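Local coordinates for protein Fe(2+) transporter FeoB (Escherichia coli, PDB 3I8S) that takes up ferrous iron across the inner membrane in a GTP-driven system, its cytosolic domain, the part described here, binding the guanine nucleotide, at residues G59-T64 with A247-I252; Q107-G112 with A139-P144; S187-M192 with K199-L204. All coordinates share one frame; numbering follows the deposited sequence. Where two conformers were deposited one is given.

Interaction 1: G59-T64 with A247-I252; sequences GTYSLT and ARYQCI
A single tyrosine-tyrosine hydrogen bond at the surface, between Tyr61 and Tyr249, ties the loop that follows strand 51-56 to helix 240-259, and so the G domain to the helical domain. The two side chains arrive from opposite directions and meet through their phenol oxygens, Tyr61 OH and Tyr249 OH lying 2.6 Å apart; either can be the donor. Each hydroxyl sits at the edge of the other ring, in its plane, so no face is used between the two. Tyr61 OH also lies 3.4 Å from Tyr249 CE1 and from Tyr249 CZ. The reach of Tyr61 comes from a first torsion of 171°, which turns CG away from the backbone N and sends the ring out of the loop. Segment 59-64 begins with the glycine, Gly59, that ends the Asp-Leu-Pro-Gly sequence of the G3 motif of GTPases, consistent with this loop being switch II. Tyr103 of helix 98-111 packs against both tyrosine rings, stacked on that of Tyr249 and nearly parallel to that of Tyr61. A phenylalanine in place of Tyr61 would probably leave the Tyr249 hydroxyl without this partner and remove the one polar tie between the two segments. Within the loop, Thr60 OG1 donates to Ser62 O at 2.7 Å, in the carbonyl plane. Ser62 OG in turn accepts from Thr64 N at 3.0 Å, closing an ST turn.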
loop_
_atom_site.group_PDB
_atom_site.type_symbol
_atom_site.label_atom_id
_atom_site.label_comp_id
_atom_site.label_asym_id
_atom_site.label_seq_id
_atom_site.Cartn_x
_atom_site.Cartn_y
_atom_site.Cartn_z
ATOM N N GLY A 59 11.886 1.321 -0.364
ATOM C CA GLY A 59 11.168 1.436 0.905
ATOM C C GLY A 59 10.559 2.811 1.026
ATOM O O GLY A 59 11.174 3.801 0.647
ATOM N N THR A 60 9.345 2.870 1.586
ATOM C CA THR A 60 8.618 4.107 1.718
ATOM C C THR A 60 7.571 4.039 2.860
ATOM O O THR A 60 7.036 2.975 3.127
ATOM C CB THR A 60 7.928 4.535 0.370
ATOM O OG1 THR A 60 7.488 5.887 0.483
ATOM C CG2 THR A 60 6.743 3.626 -0.026
ATOM N N TYR A 61 7.339 5.193 3.492
ATOM C CA TYR A 61 6.329 5.337 4.539
ATOM C C TYR A 61 4.925 5.518 3.923
ATOM O O TYR A 61 3.928 5.140 4.520
ATOM C CB TYR A 61 6.671 6.523 5.461
ATOM C CG TYR A 61 5.548 6.836 6.408
ATOM C CD1 TYR A 61 5.239 5.987 7.464
ATOM C CD2 TYR A 61 4.784 8.005 6.252
ATOM C CE1 TYR A 61 4.168 6.268 8.324
ATOM C CE2 TYR A 61 3.719 8.270 7.083
ATOM C CZ TYR A 61 3.440 7.441 8.131
ATOM O OH TYR A 61 2.363 7.752 8.935
ATOM N N SER A 62 4.873 6.088 2.711
ATOM C CA SER A 62 3.626 6.411 2.055
ATOM C C SER A 62 3.813 6.531 0.541
ATOM O O SER A 62 4.926 6.416 0.048
ATOM C CB SER A 62 3.038 7.719 2.601
ATOM O OG SER A 62 3.627 8.858 2.010
ATOM N N LEU A 63 2.711 6.789 -0.147
ATOM C CA LEU A 63 2.711 7.054 -1.575
ATOM C C LEU A 63 2.491 8.547 -1.839
ATOM O O LEU A 63 2.303 8.962 -2.997
ATOM C CB LEU A 63 1.611 6.226 -2.248
ATOM C CG LEU A 63 1.786 4.701 -2.168
ATOM C CD1 LEU A 63 0.739 3.964 -2.971
ATOM C CD2 LEU A 63 3.154 4.222 -2.541
ATOM N N THR A 64 2.578 9.365 -0.793
ATOM C CA THR A 64 2.216 10.766 -0.857
ATOM C C THR A 64 3.416 11.668 -1.079
ATOM O O THR A 64 4.460 11.476 -0.448
ATOM C CB THR A 64 1.505 11.186 0.454
ATOM O OG1 THR A 64 0.288 10.443 0.566
ATOM C CG2 THR A 64 1.247 12.676 0.452
ATOM N N ALA A 247 -8.584 11.420 9.361
ATOM C CA ALA A 247 -9.448 10.255 9.063
ATOM C C ALA A 247 -8.582 8.983 8.949
ATOM O O ALA A 247 -8.916 7.937 9.498
ATOM C CB ALA A 247 -10.263 10.462 7.783
ATOM N N ARG A 248 -7.455 9.094 8.247
ATOM C CA ARG A 248 -6.549 7.941 8.074
ATOM C C ARG A 248 -5.981 7.461 9.378
ATOM O O ARG A 248 -6.073 6.279 9.699
ATOM C CB ARG A 248 -5.428 8.262 7.073
ATOM C CG ARG A 248 -5.966 8.440 5.694
ATOM C CD ARG A 248 -4.947 9.085 4.735
ATOM N NE ARG A 248 -5.553 9.289 3.435
ATOM C CZ ARG A 248 -4.964 9.971 2.452
ATOM N NH1 ARG A 248 -3.771 10.505 2.646
ATOM N NH2 ARG A 248 -5.572 10.110 1.291
ATOM N N TYR A 249 -5.446 8.374 10.175
ATOM C CA TYR A 249 -4.890 7.980 11.449
ATOM C C TYR A 249 -5.961 7.427 12.410
ATOM O O TYR A 249 -5.706 6.472 13.155
ATOM C CB TYR A 249 -4.066 9.127 12.014
ATOM C CG TYR A 249 -2.750 9.339 11.210
ATOM C CD1 TYR A 249 -1.744 8.374 11.218
ATOM C CD2 TYR A 249 -2.540 10.472 10.435
ATOM C CE1 TYR A 249 -0.532 8.550 10.507
ATOM C CE2 TYR A 249 -1.332 10.669 9.723
ATOM C CZ TYR A 249 -0.322 9.702 9.759
ATOM O OH TYR A 249 0.875 9.882 9.034
ATOM N N GLN A 250 -7.166 7.997 12.384
ATOM C CA GLN A 250 -8.270 7.497 13.222
ATOM C C GLN A 250 -8.547 6.035 12.891
ATOM O O GLN A 250 -8.731 5.173 13.768
ATOM C CB GLN A 250 -9.569 8.280 12.982
ATOM C CG GLN A 250 -10.716 7.812 13.908
ATOM C CD GLN A 250 -12.110 8.268 13.467
ATOM O OE1 GLN A 250 -13.039 8.328 14.277
ATOM N NE2 GLN A 250 -12.266 8.541 12.191
ATOM N N CYS A 251 -8.617 5.760 11.598
ATOM C CA CYS A 251 -8.887 4.436 11.096
ATOM C C CYS A 251 -7.848 3.418 11.600
ATOM O O CYS A 251 -8.185 2.338 12.140
ATOM C CB CYS A 251 -8.898 4.471 9.578
ATOM S SG CYS A 251 -9.089 2.843 8.871
ATOM N N ILE A 252 -6.585 3.796 11.444
ATOM C CA ILE A 252 -5.435 2.983 11.849
ATOM C C ILE A 252 -5.450 2.718 13.335
ATOM O O ILE A 252 -5.273 1.612 13.793
ATOM C CB ILE A 252 -4.085 3.716 11.526
ATOM C CG1 ILE A 252 -3.808 3.757 10.030
ATOM C CG2 ILE A 252 -2.926 3.092 12.279
ATOM C CD1 ILE A 252 -4.263 2.548 9.249
#

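Interaction 2: Q107-G112 with A139-P144; sequences QLLELG and ARLGCP
Leu109 drives its forked end against the C-terminal turn of helix 134-141, where it crosses the side chain of Leu141 at about a right angle. One branch does most of the touching: Leu109 CD1 lies 3.7 Å from Leu141 CD2 and 3.8 Å from Leu141 CB, so a single methyl sits across the flank of the other leucine. The same methyl rests on the backbone, with Leu109 CD1 3.5 Å from Leu141 O. The other branch turns toward the loop beyond the helix, where Leu109 CD2 meets Cys143 SG at 4.0 Å. All three of these residues are buried, and no hydrogen bond links the two segments. Both leucines place CG beside the backbone N and opposite the carbonyl carbon, with chi1 -68° in Leu109. Cys143 differs: its sulfur stands between the backbone N and the carbonyl carbon (chi1 72°), in the crowded position, and there it faces the leucine. The two helices belong to successive beta-alpha-beta crossovers of the P-loop GTPase fold, the first joining strand 88-94 to 115-120 and the second 115-120 to 145-147. Leu141 and Cys143 also pack on Val117 of the shared strand, while Ile255 of helix 240-259 touches Leu141. A glycine with positive phi follows each helix; at Gly112, two weak backbone bonds back into the last turn make a Schellman motif.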
loop_
_atom_site.group_PDB
_atom_site.type_symbol
_atom_site.label_atom_id
_atom_site.label_comp_id
_atom_site.label_asym_id
_atom_site.label_seq_id
_atom_site.Cartn_x
_atom_site.Cartn_y
_atom_site.Cartn_z
ATOM N N GLN A 107 -3.045 3.136 2.151
ATOM C CA GLN A 107 -2.970 3.789 0.844
ATOM C C GLN A 107 -3.125 2.779 -0.281
ATOM O O GLN A 107 -3.843 3.040 -1.243
ATOM C CB GLN A 107 -1.663 4.578 0.674
ATOM C CG GLN A 107 -1.491 5.711 1.681
ATOM C CD GLN A 107 -1.162 7.073 1.033
ATOM O OE1 GLN A 107 0.005 7.381 0.734
ATOM N NE2 GLN A 107 -2.195 7.882 0.813
ATOM N N LEU A 108 -2.449 1.640 -0.176
ATOM C CA LEU A 108 -2.521 0.572 -1.184
ATOM C C LEU A 108 -3.939 0.052 -1.303
ATOM O O LEU A 108 -4.443 -0.102 -2.401
ATOM C CB LEU A 108 -1.615 -0.609 -0.862
ATOM C CG LEU A 108 -0.156 -0.266 -0.696
ATOM C CD1 LEU A 108 0.515 -1.504 -0.236
ATOM C CD2 LEU A 108 0.365 0.256 -2.023
ATOM N N LEU A 109 -4.587 -0.157 -0.164
ATOM C CA LEU A 109 -5.953 -0.702 -0.141
ATOM C C LEU A 109 -6.964 0.296 -0.733
ATOM O O LEU A 109 -7.906 -0.091 -1.430
ATOM C CB LEU A 109 -6.301 -1.068 1.321
ATOM C CG LEU A 109 -5.490 -2.239 1.890
ATOM C CD1 LEU A 109 -5.769 -2.420 3.400
ATOM C CD2 LEU A 109 -5.774 -3.494 1.111
ATOM N N GLU A 110 -6.765 1.574 -0.459
ATOM C CA GLU A 110 -7.617 2.617 -1.024
ATOM C C GLU A 110 -7.506 2.732 -2.554
ATOM O O GLU A 110 -8.481 3.102 -3.226
ATOM C CB GLU A 110 -7.329 3.963 -0.394
ATOM C CG GLU A 110 -7.780 4.094 1.004
ATOM C CD GLU A 110 -7.886 5.535 1.412
ATOM O OE1 GLU A 110 -6.850 6.257 1.428
ATOM O OE2 GLU A 110 -9.010 5.955 1.669
ATOM N N LEU A 111 -6.331 2.406 -3.096
ATOM C CA LEU A 111 -6.142 2.343 -4.558
ATOM C C LEU A 111 -6.814 1.114 -5.148
ATOM O O LEU A 111 -7.092 1.032 -6.368
ATOM C CB LEU A 111 -4.635 2.332 -4.897
ATOM C CG LEU A 111 -4.024 3.720 -4.834
ATOM C CD1 LEU A 111 -2.488 3.605 -4.789
ATOM C CD2 LEU A 111 -4.526 4.523 -6.036
ATOM N N GLY A 112 -7.087 0.142 -4.288
ATOM C CA GLY A 112 -7.818 -1.029 -4.704
ATOM C C GLY A 112 -6.966 -2.079 -5.386
ATOM O O GLY A 112 -7.509 -2.991 -6.019
ATOM N N ALA A 139 -9.560 -9.145 8.475
ATOM C CA ALA A 139 -10.955 -8.693 8.418
ATOM C C ALA A 139 -11.136 -7.180 8.223
ATOM O O ALA A 139 -12.078 -6.767 7.531
ATOM C CB ALA A 139 -11.712 -9.130 9.686
ATOM N N ARG A 140 -10.308 -6.370 8.891
ATOM C CA ARG A 140 -10.407 -4.903 8.848
ATOM C C ARG A 140 -9.760 -4.299 7.580
ATOM O O ARG A 140 -10.192 -3.233 7.099
ATOM C CB ARG A 140 -9.811 -4.287 10.113
ATOM C CG ARG A 140 -10.768 -4.433 11.330
ATOM C CD ARG A 140 -10.060 -4.292 12.711
ATOM N NE ARG A 140 -11.071 -4.434 13.731
ATOM C CZ ARG A 140 -11.657 -5.586 14.078
ATOM N NH1 ARG A 140 -11.317 -6.749 13.525
ATOM N NH2 ARG A 140 -12.598 -5.574 14.997
ATOM N N LEU A 141 -8.749 -4.982 7.075
ATOM C CA LEU A 141 -8.048 -4.602 5.852
ATOM C C LEU A 141 -8.752 -5.054 4.592
ATOM O O LEU A 141 -8.658 -4.378 3.573
ATOM C CB LEU A 141 -6.636 -5.170 5.858
ATOM C CG LEU A 141 -5.755 -4.657 6.994
ATOM C CD1 LEU A 141 -4.324 -5.252 6.782
ATOM C CD2 LEU A 141 -5.753 -3.127 7.080
ATOM N N GLY A 142 -9.445 -6.191 4.658
ATOM C CA GLY A 142 -10.038 -6.806 3.508
ATOM C C GLY A 142 -9.064 -7.524 2.602
ATOM O O GLY A 142 -9.328 -7.713 1.416
ATOM N N CYS A 143 -7.910 -7.897 3.142
ATOM C CA CYS A 143 -6.936 -8.657 2.402
ATOM C C CYS A 143 -6.256 -9.672 3.324
ATOM O O CYS A 143 -6.293 -9.524 4.565
ATOM C CB CYS A 143 -5.914 -7.732 1.724
ATOM S SG CYS A 143 -4.753 -6.940 2.853
ATOM N N PRO A 144 -5.674 -10.748 2.726
ATOM C CA PRO A 144 -4.945 -11.742 3.490
ATOM C C PRO A 144 -3.799 -11.149 4.309
ATOM O O PRO A 144 -3.102 -10.213 3.875
ATOM C CB PRO A 144 -4.372 -12.661 2.410
ATOM C CG PRO A 144 -5.190 -12.414 1.180
ATOM C CD PRO A 144 -5.679 -11.050 1.279
#

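Interaction 3: S187-M192 with K199-L204; sequences SLAKVM and KQRRWL
Ala189 and Met192 pack against Arg201 where helix 179-191 turns back into helix 198-210, a helical hairpin in the helical domain of FeoB. The short helical segments approach to 8.0 Å between axes, and their directions make an angle of 125°, far from a straight antiparallel pairing. Leu188, near the start, packs on Leu209 of helix 198-210. Ala189 is the point of closest backbone approach, its CA lying 4.8 Å from Arg201 CA, and its small side chain permits this: Ala189 CB touches Arg201 CB at 3.8 Å and also meets Arg202 CG. The guanidinium of Arg202 does not join in this contact but forms a salt bridge with Asp186, three residues before Ala189 on helix 179-191. The carbonyl of Ala189 is gripped twice. Met192 N donates to Ala189 O at 3.2 Å, and Arg201 NH1 donates to Ala189 O at 3.0 Å, with an N-H...O angle of 161°. These donors come from opposite faces of the carbonyl plane, Arg201 NH1 standing well above it while the oxygen lies close to the guanidinium plane. A bend at chi3 (-75°) swings the arginine end back to the Ala189 carbonyl, and a further bond from Arg201 NE to Ile196 O helps fix its rotation. Met192 then lies alongside the arginine stem, Met192 CB being 3.7 Å from Arg201 CD. Beyond CG the methionine is extended, which lays its sulfur against the Arg201 backbone and puts Met192 CE 3.4 Å from Arg201 O and 4.0 Å from Leu204 CB.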
loop_
_atom_site.group_PDB
_atom_site.type_symbol
_atom_site.label_atom_id
_atom_site.label_comp_id
_atom_site.label_asym_id
_atom_site.label_seq_id
_atom_site.Cartn_x
_atom_site.Cartn_y
_atom_site.Cartn_z
ATOM N N SER A 187 -16.009 14.697 -7.682
ATOM C CA SER A 187 -16.106 15.686 -8.772
ATOM C C SER A 187 -14.788 15.858 -9.532
ATOM O O SER A 187 -14.799 16.042 -10.738
ATOM C CB SER A 187 -16.595 17.024 -8.270
ATOM O OG SER A 187 -17.918 16.867 -7.824
ATOM N N LEU A 188 -13.650 15.817 -8.843
ATOM C CA LEU A 188 -12.386 15.849 -9.553
ATOM C C LEU A 188 -12.227 14.585 -10.364
ATOM O O LEU A 188 -11.894 14.664 -11.546
ATOM C CB LEU A 188 -11.202 16.049 -8.604
ATOM C CG LEU A 188 -11.186 17.368 -7.834
ATOM C CD1 LEU A 188 -10.050 17.385 -6.772
ATOM C CD2 LEU A 188 -11.112 18.602 -8.755
ATOM N N ALA A 189 -12.513 13.434 -9.743
ATOM C CA ALA A 189 -12.399 12.133 -10.389
ATOM C C ALA A 189 -13.141 12.092 -11.732
ATOM O O ALA A 189 -12.650 11.519 -12.694
ATOM C CB ALA A 189 -12.953 11.034 -9.484
ATOM N N LYS A 190 -14.328 12.687 -11.764
ATOM C CA LYS A 190 -15.186 12.672 -12.963
ATOM C C LYS A 190 -14.521 13.278 -14.196
ATOM O O LYS A 190 -14.805 12.856 -15.333
ATOM C CB LYS A 190 -16.475 13.437 -12.704
ATOM C CG LYS A 190 -17.340 12.902 -11.581
ATOM C CD LYS A 190 -18.628 13.730 -11.448
ATOM C CE LYS A 190 -19.125 13.880 -9.995
ATOM N NZ LYS A 190 -20.023 15.117 -9.871
ATOM N N VAL A 191 -13.668 14.270 -13.949
ATOM C CA VAL A 191 -12.956 15.034 -14.979
ATOM C C VAL A 191 -11.655 14.387 -15.480
ATOM O O VAL A 191 -11.171 14.721 -16.553
ATOM C CB VAL A 191 -12.611 16.434 -14.408
ATOM C CG1 VAL A 191 -11.574 17.132 -15.247
ATOM C CG2 VAL A 191 -13.887 17.259 -14.250
ATOM N N MET A 192 -11.091 13.474 -14.695
ATOM C CA MET A 192 -9.777 12.882 -14.969
ATOM C C MET A 192 -9.840 11.923 -16.186
ATOM O O MET A 192 -10.941 11.581 -16.634
ATOM C CB MET A 192 -9.277 12.126 -13.755
ATOM C CG MET A 192 -9.118 12.991 -12.515
ATOM S SD MET A 192 -8.368 12.053 -11.157
ATOM C CE MET A 192 -8.642 13.164 -9.783
ATOM N N LYS A 199 -11.630 3.862 -8.791
ATOM C CA LYS A 199 -11.070 3.876 -7.434
ATOM C C LYS A 199 -9.827 4.775 -7.436
ATOM O O LYS A 199 -9.604 5.539 -6.486
ATOM C CB LYS A 199 -10.644 2.481 -6.986
ATOM C CG LYS A 199 -11.719 1.583 -6.427
ATOM C CD LYS A 199 -11.214 0.748 -5.211
ATOM C CE LYS A 199 -11.343 1.510 -3.872
ATOM N NZ LYS A 199 -10.873 0.744 -2.659
ATOM N N GLN A 200 -9.007 4.639 -8.484
ATOM C CA GLN A 200 -7.725 5.338 -8.519
ATOM C C GLN A 200 -7.934 6.811 -8.788
ATOM O O GLN A 200 -7.236 7.651 -8.250
ATOM C CB GLN A 200 -6.778 4.695 -9.506
ATOM C CG GLN A 200 -6.370 3.314 -9.052
ATOM C CD GLN A 200 -5.396 2.630 -9.980
ATOM O OE1 GLN A 200 -4.900 3.236 -10.932
ATOM N NE2 GLN A 200 -5.110 1.373 -9.702
ATOM N N ARG A 201 -8.930 7.118 -9.601
ATOM C CA ARG A 201 -9.314 8.505 -9.832
ATOM C C ARG A 201 -9.786 9.152 -8.525
ATOM O O ARG A 201 -9.408 10.265 -8.195
ATOM C CB ARG A 201 -10.375 8.578 -10.930
ATOM C CG ARG A 201 -9.735 8.506 -12.361
ATOM C CD ARG A 201 -10.725 8.748 -13.469
ATOM N NE ARG A 201 -11.597 7.613 -13.710
ATOM C CZ ARG A 201 -12.919 7.612 -13.525
ATOM N NH1 ARG A 201 -13.558 8.691 -13.131
ATOM N NH2 ARG A 201 -13.615 6.514 -13.780
ATOM N N ARG A 202 -10.576 8.442 -7.757
ATOM C CA ARG A 202 -11.040 8.970 -6.495
ATOM C C ARG A 202 -9.907 9.176 -5.462
ATOM O O ARG A 202 -9.888 10.147 -4.713
ATOM C CB ARG A 202 -12.136 8.079 -5.943
ATOM C CG ARG A 202 -13.388 8.185 -6.793
ATOM C CD ARG A 202 -14.487 7.294 -6.240
ATOM N NE ARG A 202 -15.775 7.594 -6.870
ATOM C CZ ARG A 202 -16.867 6.846 -6.721
ATOM N NH1 ARG A 202 -16.826 5.728 -6.017
ATOM N NH2 ARG A 202 -18.007 7.202 -7.297
ATOM N N TRP A 203 -8.988 8.236 -5.432
ATOM C CA TRP A 203 -7.799 8.325 -4.569
ATOM C C TRP A 203 -6.973 9.541 -4.995
ATOM O O TRP A 203 -6.529 10.307 -4.159
ATOM C CB TRP A 203 -6.980 7.064 -4.719
ATOM C CG TRP A 203 -5.799 7.011 -3.824
ATOM C CD1 TRP A 203 -5.775 6.618 -2.504
ATOM C CD2 TRP A 203 -4.449 7.365 -4.159
ATOM N NE1 TRP A 203 -4.488 6.708 -2.006
ATOM C CE2 TRP A 203 -3.657 7.151 -2.994
ATOM C CE3 TRP A 203 -3.825 7.862 -5.314
ATOM C CZ2 TRP A 203 -2.277 7.402 -2.976
ATOM C CZ3 TRP A 203 -2.467 8.108 -5.282
ATOM C CH2 TRP A 203 -1.711 7.869 -4.124
ATOM N N LEU A 204 -6.743 9.671 -6.285
ATOM C CA LEU A 204 -6.034 10.834 -6.814
ATOM C C LEU A 204 -6.713 12.156 -6.410
ATOM O O LEU A 204 -6.030 13.114 -6.058
ATOM C CB LEU A 204 -5.874 10.734 -8.317
ATOM C CG LEU A 204 -4.859 9.734 -8.850
ATOM C CD1 LEU A 204 -5.051 9.595 -10.363
ATOM C CD2 LEU A 204 -3.388 10.057 -8.485
#

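The loop 59-64 of interaction 1 and helix 98-111 of interaction 2 meet directly: in one conformer, Gln107 OE1 probably accepts hydrogen bonds from Leu63 N at 2.9 Å and from Thr64 OG1 at 3.1 Å, although the contact centres are about 12 Å apart. Interaction 3 lies about 18 Å, centre to centre, from interaction 2 and 19 Å from interaction 1, yet its helix 198-210 reaches both through Trp203, whose CD2 is 3.4 Å from Leu111 CD2 and whose CZ2 is 4.1 Å from Leu63 CB. Interaction 1 lies nearest the nucleotide site: Gly59 is a predicted GTP-binding residue, and the Tyr61 side chain comes within about 4 Å of that of Asn11, which binds GTP.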